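Dihydroneopterin triphosphate diphosphatase (Escherichia coli O157:H7, PDB 5U7F) probably hydrolyses dihydroneopterin triphosphate to the monophosphate and pyrophosphate in folate biosynthesis, and can also cleave nucleoside triphosphates, preferring dATP. Local coordinates at residues 105-110 and 121-126; 127-132 and 140-145. All coordinates share one frame; numbering follows the deposited sequence.

Interaction 1: 105-110 and 121-126; sequences LALPHE and YKWLDA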
ATOM      1  N   LEU A 105       7.170   0.992  -6.012  1.00 21.58           N
ATOM      2  CA  LEU A 105       7.575   2.342  -6.385  1.00 19.09           C
ATOM      3  C   LEU A 105       8.879   2.693  -5.684  1.00 15.40           C
ATOM      4  O   LEU A 105       8.956   2.795  -4.465  1.00 20.65           O
ATOM      5  CB  LEU A 105       6.488   3.370  -6.059  1.00 23.44           C
ATOM      6  CG  LEU A 105       6.882   4.837  -6.279  1.00 23.24           C
ATOM      7  CD1 LEU A 105       7.187   5.084  -7.754  1.00 28.09           C
ATOM      8  CD2 LEU A 105       5.813   5.777  -5.785  1.00 23.44           C
ATOM      9  N   ALA A 106       9.911   2.873  -6.502  1.00 17.22           N
ATOM     10  CA  ALA A 106      11.249   3.154  -6.032  1.00 24.01           C
ATOM     11  C   ALA A 106      11.449   4.658  -6.090  1.00 18.47           C
ATOM     12  O   ALA A 106      11.313   5.239  -7.152  1.00 27.68           O
ATOM     13  CB  ALA A 106      12.268   2.435  -6.892  1.00 25.81           C
ATOM     14  N   LEU A 107      11.694   5.288  -4.941  1.00 21.22           N
ATOM     15  CA  LEU A 107      12.110   6.678  -4.919  1.00 23.25           C
ATOM     16  C   LEU A 107      13.629   6.705  -4.903  1.00 24.44           C
ATOM     17  O   LEU A 107      14.268   5.752  -4.449  1.00 26.28           O
ATOM     18  CB  LEU A 107      11.553   7.409  -3.706  1.00 21.88           C
ATOM     19  CG  LEU A 107      10.037   7.307  -3.526  1.00 16.57           C
ATOM     20  CD1 LEU A 107       9.625   8.034  -2.257  1.00 31.30           C
ATOM     21  CD2 LEU A 107       9.276   7.847  -4.735  1.00 19.86           C
ATOM     22  N   PRO A 108      14.226   7.791  -5.403  1.00 25.74           N
ATOM     23  CA  PRO A 108      15.689   7.767  -5.411  1.00 23.06           C
ATOM     24  C   PRO A 108      16.307   7.860  -4.025  1.00 27.51           C
ATOM     25  O   PRO A 108      17.365   7.269  -3.794  1.00 30.49           O
ATOM     26  CB  PRO A 108      16.064   8.993  -6.264  1.00 31.54           C
ATOM     27  CG  PRO A 108      14.852   9.841  -6.311  1.00 30.41           C
ATOM     28  CD  PRO A 108      13.680   8.919  -6.178  1.00 30.51           C
ATOM     29  N   HIS A 109      15.627   8.554  -3.117  1.00 26.02           N
ATOM     30  CA  HIS A 109      16.085   8.755  -1.747  1.00 23.50           C
ATOM     31  C   HIS A 109      14.891   8.717  -0.793  1.00 22.65           C
ATOM     32  O   HIS A 109      13.755   8.956  -1.202  1.00 23.24           O
ATOM     33  CB  HIS A 109      16.803  10.109  -1.579  1.00 24.97           C
ATOM     34  CG  HIS A 109      17.966  10.319  -2.513  1.00 31.56           C
ATOM     35  ND1 HIS A 109      19.227   9.823  -2.261  1.00 31.25           N
ATOM     36  CD2 HIS A 109      18.050  10.975  -3.695  1.00 35.81           C
ATOM     37  CE1 HIS A 109      20.040  10.167  -3.245  1.00 35.31           C
ATOM     38  NE2 HIS A 109      19.352  10.865  -4.131  1.00 33.97           N
ATOM     39  N   GLU A 110      15.156   8.452   0.475  1.00 25.58           N
ATOM     40  CA  GLU A 110      14.151   8.691   1.508  1.00 24.67           C
ATOM     41  C   GLU A 110      13.781  10.170   1.396  1.00 33.87           C
ATOM     42  O   GLU A 110      14.602  10.992   0.955  1.00 28.02           O
ATOM     43  CB  GLU A 110      14.671   8.318   2.904  1.00 26.36           C
ATOM     44  CG  GLU A 110      15.111   6.865   2.960  1.00 23.66           C
ATOM     45  CD  GLU A 110      15.646   6.435   4.297  1.00 27.15           C
ATOM     46  OE1 GLU A 110      15.523   7.189   5.283  1.00 31.52           O
ATOM     47  OE2 GLU A 110      16.202   5.318   4.366  1.00 29.25           O
ATOM     48  N   TYR A 121       4.227   8.440   9.695  1.00 20.29           N
ATOM     49  CA  TYR A 121       4.999   7.618   8.754  1.00 20.08           C
ATOM     50  C   TYR A 121       6.391   7.327   9.334  1.00 27.25           C
ATOM     51  O   TYR A 121       6.926   8.084  10.176  1.00 22.00           O
ATOM     52  CB  TYR A 121       5.104   8.297   7.384  1.00 23.05           C
ATOM     53  CG  TYR A 121       6.067   9.459   7.328  1.00 24.06           C
ATOM     54  CD1 TYR A 121       5.648  10.756   7.612  1.00 25.15           C
ATOM     55  CD2 TYR A 121       7.388   9.264   6.967  1.00 29.93           C
ATOM     56  CE1 TYR A 121       6.531  11.832   7.552  1.00 31.93           C
ATOM     57  CE2 TYR A 121       8.286  10.334   6.902  1.00 35.17           C
ATOM     58  CZ  TYR A 121       7.849  11.614   7.195  1.00 40.24           C
ATOM     59  OH  TYR A 121       8.746  12.668   7.135  1.00 40.61           O
ATOM     60  N   LYS A 122       6.960   6.202   8.921  1.00 21.65           N
ATOM     61  CA  LYS A 122       8.325   5.824   9.296  1.00 21.10           C
ATOM     62  C   LYS A 122       9.048   5.152   8.118  1.00 19.55           C
ATOM     63  O   LYS A 122       8.433   4.377   7.371  1.00 16.88           O
ATOM     64  CB  LYS A 122       8.315   4.874  10.492  1.00 28.07           C
ATOM     65  CG  LYS A 122       8.141   5.550  11.829  1.00 39.09           C
ATOM     66  CD  LYS A 122       9.367   6.401  12.180  1.00 49.85           C
ATOM     67  CE  LYS A 122       9.223   7.077  13.543  1.00 53.21           C
ATOM     68  NZ  LYS A 122      10.222   8.165  13.709  1.00 50.38           N
ATOM     69  N   TRP A 123      10.339   5.445   7.950  1.00 18.90           N
ATOM     70  CA  TRP A 123      11.191   4.688   7.028  1.00 15.27           C
ATOM     71  C   TRP A 123      11.884   3.600   7.822  1.00 20.75           C
ATOM     72  O   TRP A 123      12.535   3.868   8.825  1.00 25.31           O
ATOM     73  CB  TRP A 123      12.247   5.593   6.345  1.00 21.38           C
ATOM     74  CG  TRP A 123      11.671   6.566   5.364  1.00 14.79           C
ATOM     75  CD1 TRP A 123      11.305   7.866   5.604  1.00 23.44           C
ATOM     76  CD2 TRP A 123      11.358   6.308   4.014  1.00 14.70           C
ATOM     77  NE1 TRP A 123      10.790   8.429   4.469  1.00 23.63           N
ATOM     78  CE2 TRP A 123      10.802   7.490   3.473  1.00 19.42           C
ATOM     79  CE3 TRP A 123      11.508   5.195   3.190  1.00 18.04           C
ATOM     80  CZ2 TRP A 123      10.412   7.583   2.144  1.00 24.99           C
ATOM     81  CZ3 TRP A 123      11.128   5.287   1.910  1.00 15.37           C
ATOM     82  CH2 TRP A 123      10.579   6.466   1.378  1.00 22.42           C
ATOM     83  N   LEU A 124      11.746   2.365   7.373  1.00 15.66           N
ATOM     84  CA  LEU A 124      12.284   1.208   8.063  1.00 17.64           C
ATOM     85  C   LEU A 124      13.056   0.322   7.114  1.00 20.56           C
ATOM     86  O   LEU A 124      12.695   0.232   5.942  1.00 21.47           O
ATOM     87  CB  LEU A 124      11.153   0.379   8.674  1.00 18.88           C
ATOM     88  CG  LEU A 124      10.268   1.111   9.668  1.00 26.72           C
ATOM     89  CD1 LEU A 124       8.948   0.354   9.894  1.00 28.30           C
ATOM     90  CD2 LEU A 124      11.034   1.256  10.953  1.00 29.30           C
ATOM     91  N   ASP A 125      14.061  -0.390   7.616  1.00 18.07           N
ATOM     92  CA  ASP A 125      14.694  -1.401   6.784  1.00 28.92           C
ATOM     93  C   ASP A 125      13.648  -2.465   6.484  1.00 24.95           C
ATOM     94  O   ASP A 125      12.695  -2.681   7.265  1.00 22.60           O
ATOM     95  CB  ASP A 125      15.938  -2.021   7.429  1.00 29.85           C
ATOM     96  CG  ASP A 125      15.649  -2.731   8.738  1.00 38.10           C
ATOM     97  OD1 ASP A 125      15.228  -3.920   8.725  1.00 33.87           O
ATOM     98  OD2 ASP A 125      15.892  -2.106   9.791  1.00 37.91           O
ATOM     99  N   ALA A 126      13.811  -3.104   5.338  1.00 25.69           N
ATOM    100  CA  ALA A 126      12.741  -3.927   4.772  1.00 20.45           C
ATOM    101  C   ALA A 126      12.313  -5.076   5.688  1.00 21.16           C
ATOM    102  O   ALA A 126      11.111  -5.306   5.852  1.00 24.96           O
ATOM    103  CB  ALA A 126      13.156  -4.448   3.394  1.00 22.07           C
TER
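The CA atoms of E110 and W123 stay 7.4 Å apart, and 105-110, a strand end running into a loop, meets the edge strand 121-126 chiefly through side chains, with the CA of E110 also over the indole. The aliphatic part of E110 lies over one face of W123 in a CH-pi contact: CB sits 4.0 Å from the centroid of the five-membered ring of W123, only 10° off the ring normal. CG follows above the CD2-CE3 bond of the six-membered ring, 3.9 Å from CD2 of W123. With the chain extended beyond CG (chi2 179°), the carboxylate reaches back over the root of the indole, nearly parallel to the ring, and OE1 of E110 lies 3.8 Å from CB of W123. L107 comes instead at the rim of the six-membered ring, near its plane, where its CD1 is 4.1 Å from CH2 of W123. OE2 of E110 and NE1 of W123 have partners outside the contact: a salt bridge to R23 and a hydrogen bond with T21 for the first, the carbonyl of R111 for the second. Strand 97-107 pairs with 10-18 and strand 118-125 with 23-29; the contact bridges these non-neighbouring strands beyond the end of 97-107.

Interaction 2: 127-132 and 140-145; sequences PAAAAL and QAIEQF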
ATOM      1  N   PRO A 127      13.266  -5.792   6.302  1.00 20.99           N
ATOM      2  CA  PRO A 127      12.886  -6.843   7.248  1.00 24.63           C
ATOM      3  C   PRO A 127      12.067  -6.320   8.413  1.00 30.00           C
ATOM      4  O   PRO A 127      11.190  -7.036   8.892  1.00 23.50           O
ATOM      5  CB  PRO A 127      14.228  -7.378   7.744  1.00 28.48           C
ATOM      6  CG  PRO A 127      15.157  -7.128   6.626  1.00 24.85           C
ATOM      7  CD  PRO A 127      14.716  -5.821   6.022  1.00 24.69           C
ATOM      8  N   ALA A 128      12.349  -5.096   8.854  1.00 22.37           N
ATOM      9  CA  ALA A 128      11.614  -4.523   9.974  1.00 25.11           C
ATOM     10  C   ALA A 128      10.222  -4.107   9.539  1.00 22.92           C
ATOM     11  O   ALA A 128       9.258  -4.285  10.292  1.00 23.86           O
ATOM     12  CB  ALA A 128      12.352  -3.332  10.554  1.00 26.70           C
ATOM     13  N   ALA A 129      10.120  -3.537   8.335  1.00 17.70           N
ATOM     14  CA  ALA A 129       8.833  -3.112   7.823  1.00 17.37           C
ATOM     15  C   ALA A 129       7.976  -4.349   7.668  1.00 25.86           C
ATOM     16  O   ALA A 129       6.790  -4.352   8.025  1.00 19.22           O
ATOM     17  CB  ALA A 129       8.974  -2.377   6.511  1.00 16.60           C
ATOM     18  N   ALA A 130       8.607  -5.403   7.163  1.00 22.30           N
ATOM     19  CA  ALA A 130       7.927  -6.651   6.893  1.00 21.54           C
ATOM     20  C   ALA A 130       7.388  -7.256   8.174  1.00 21.92           C
ATOM     21  O   ALA A 130       6.265  -7.739   8.184  1.00 21.63           O
ATOM     22  CB  ALA A 130       8.855  -7.624   6.223  1.00 23.27           C
ATOM     23  N   ALA A 131       8.192  -7.240   9.235  1.00 19.20           N
ATOM     24  CA  ALA A 131       7.779  -7.821  10.510  1.00 24.56           C
ATOM     25  C   ALA A 131       6.728  -6.985  11.205  1.00 25.54           C
ATOM     26  O   ALA A 131       5.926  -7.527  11.974  1.00 24.41           O
ATOM     27  CB  ALA A 131       8.975  -8.010  11.437  1.00 24.55           C
ATOM     28  N   LEU A 132       6.746  -5.679  10.949  1.00 25.06           N
ATOM     29  CA  LEU A 132       5.919  -4.722  11.671  1.00 22.23           C
ATOM     30  C   LEU A 132       4.460  -4.806  11.250  1.00 24.88           C
ATOM     31  O   LEU A 132       3.570  -4.774  12.113  1.00 21.23           O
ATOM     32  CB  LEU A 132       6.422  -3.287  11.461  1.00 24.07           C
ATOM     33  CG  LEU A 132       5.564  -2.135  12.008  1.00 23.58           C
ATOM     34  CD1 LEU A 132       5.476  -2.225  13.528  1.00 29.16           C
ATOM     35  CD2 LEU A 132       6.066  -0.754  11.609  1.00 25.91           C
ATOM     36  N   GLN A 140       4.619 -10.063   2.578  1.00 16.59           N
ATOM     37  CA  GLN A 140       5.148 -10.883   1.493  1.00 16.40           C
ATOM     38  C   GLN A 140       5.660 -10.010   0.334  1.00 16.58           C
ATOM     39  O   GLN A 140       6.688 -10.304  -0.280  1.00 17.94           O
ATOM     40  CB  GLN A 140       4.083 -11.864   1.000  1.00 16.96           C
ATOM     41  CG  GLN A 140       4.613 -12.892  -0.002  1.00 31.72           C
ATOM     42  CD  GLN A 140       3.571 -13.958  -0.413  1.00 24.61           C
ATOM     43  OE1 GLN A 140       3.535 -14.386  -1.566  1.00 46.57           O
ATOM     44  NE2 GLN A 140       2.767 -14.396   0.534  1.00 30.79           N
ATOM     45  N   ALA A 141       4.969  -8.912   0.052  1.00 16.41           N
ATOM     46  CA  ALA A 141       5.365  -8.040  -1.038  1.00 14.76           C
ATOM     47  C   ALA A 141       6.703  -7.369  -0.714  1.00 15.23           C
ATOM     48  O   ALA A 141       7.563  -7.285  -1.572  1.00 15.74           O
ATOM     49  CB  ALA A 141       4.287  -7.005  -1.324  1.00 16.15           C
ATOM     50  N   ILE A 142       6.872  -6.923   0.523  1.00 13.50           N
ATOM     51  CA  ILE A 142       8.142  -6.311   0.944  1.00 13.17           C
ATOM     52  C   ILE A 142       9.262  -7.356   0.774  1.00 16.98           C
ATOM     53  O   ILE A 142      10.333  -7.072   0.213  1.00 15.80           O
ATOM     54  CB  ILE A 142       8.049  -5.794   2.397  1.00 14.80           C
ATOM     55  CG1 ILE A 142       7.089  -4.608   2.460  1.00 19.66           C
ATOM     56  CG2 ILE A 142       9.457  -5.352   2.940  1.00 19.45           C
ATOM     57  CD1 ILE A 142       6.734  -4.185   3.901  1.00 17.31           C
ATOM     58  N   GLU A 143       8.998  -8.579   1.213  1.00 22.18           N
ATOM     59  CA  GLU A 143      10.013  -9.635   1.182  1.00 19.50           C
ATOM     60  C   GLU A 143      10.423  -9.970  -0.238  1.00 25.00           C
ATOM     61  O   GLU A 143      11.622 -10.115  -0.543  1.00 26.51           O
ATOM     62  CB  GLU A 143       9.531 -10.896   1.896  1.00 22.50           C
ATOM     63  CG  GLU A 143       9.370 -10.708   3.419  1.00 28.27           C
ATOM     64  CD  GLU A 143       8.770 -11.906   4.166  1.00 30.23           C
ATOM     65  OE1 GLU A 143       7.951 -12.666   3.595  1.00 36.02           O
ATOM     66  OE2 GLU A 143       9.101 -12.072   5.364  1.00 35.26           O
ATOM     67  N   GLN A 144       9.455 -10.038  -1.129  1.00 23.09           N
ATOM     68  CA  GLN A 144       9.745 -10.517  -2.463  1.00 21.15           C
ATOM     69  C   GLN A 144      10.232  -9.437  -3.421  1.00 25.77           C
ATOM     70  O   GLN A 144      10.905  -9.760  -4.403  1.00 21.67           O
ATOM     71  CB  GLN A 144       8.502 -11.217  -3.025  1.00 22.23           C
ATOM     72  CG  GLN A 144       8.189 -12.487  -2.267  1.00 29.75           C
ATOM     73  CD  GLN A 144       6.989 -13.231  -2.850  1.00 45.00           C
ATOM     74  OE1 GLN A 144       6.225 -12.670  -3.644  1.00 34.54           O
ATOM     75  NE2 GLN A 144       6.824 -14.498  -2.460  1.00 49.24           N
ATOM     76  N   PHE A 145       9.926  -8.163  -3.161  1.00 24.37           N
ATOM     77  CA  PHE A 145      10.229  -7.122  -4.139  1.00 21.88           C
ATOM     78  C   PHE A 145      11.133  -6.017  -3.621  1.00 21.29           C
ATOM     79  O   PHE A 145      11.641  -5.231  -4.409  1.00 29.89           O
ATOM     80  CB  PHE A 145       8.930  -6.527  -4.677  1.00 21.04           C
ATOM     81  CG  PHE A 145       8.180  -7.464  -5.589  1.00 26.02           C
ATOM     82  CD1 PHE A 145       8.457  -7.507  -6.956  1.00 30.73           C
ATOM     83  CD2 PHE A 145       7.241  -8.332  -5.083  1.00 23.13           C
ATOM     84  CE1 PHE A 145       7.782  -8.395  -7.797  1.00 29.57           C
ATOM     85  CE2 PHE A 145       6.560  -9.208  -5.921  1.00 22.13           C
ATOM     86  CZ  PHE A 145       6.836  -9.245  -7.269  1.00 30.84           C
TER
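A129 and A130 of helix 127-132 meet I142 of helix 140-145 in a nearly antiparallel helix pair at the C-terminal end of the Nudix fold. The short axes approach to 8.8 Å with a signed crossing angle of -159°, and the CA atoms of A130 and I142 are 6.0 Å apart. The small methyls of A129 and A130 let the helices come this close, with I142 filling most of the interface from the other side.

That branched side chain is I142, whose CB points toward the alanines and divides there. The CG2 branch is short and ends against A130, with CG2 of I142 4.0 Å from CB of A130. The other branch runs through CG1, which lies beside the backbone N of its own residue (chi1 -68°), and then extends with chi2 at 170°, carrying CD1 out to the facing helix. At its tip CD1 of I142 touches CB of A129 at 3.9 Å and also lies close to the backbone N of A130. CG2 thus rests on A130, while CD1 reaches A129 and the backbone of A130, and the contact is purely van der Waals.

Beyond this pair the neighbours of the sheet close in. V24 and M26 of strand 23-29 pack on both A129 and I142, V15 of strand 10-18 adds to the surface around I142, and L124 of strand 118-125 lies on A129. The helix pair is thus laid on the sheet with its apolar side inward. At the margin E143 contributes only the aliphatic part of its chain: it leaves its helix obliquely, and its CG stands 4.2 Å from CB of A130.

Overall arrangement
Interactions 1 and 2 follow each other in the chain, because strand 118-125 passes directly into helix 126-132. Their centres are 12 Å apart, and they touch: A126 O lies 3.3 Å from I142 CG2, and L124 CD1 lies 3.5 Å from L132 CD2. D125 is the N-cap of helix 126-132, its OD1 accepting a hydrogen bond from A128 N. The two contacts differ in their relation to the active site. Interaction 1 lies away from the metal and substrate sites, whereas in interaction 2 the I142 side chain is about 9 Å from that of S135, a predicted substrate-binding residue, and about 10 Å from that of T40, a cobalt ligand in this structure.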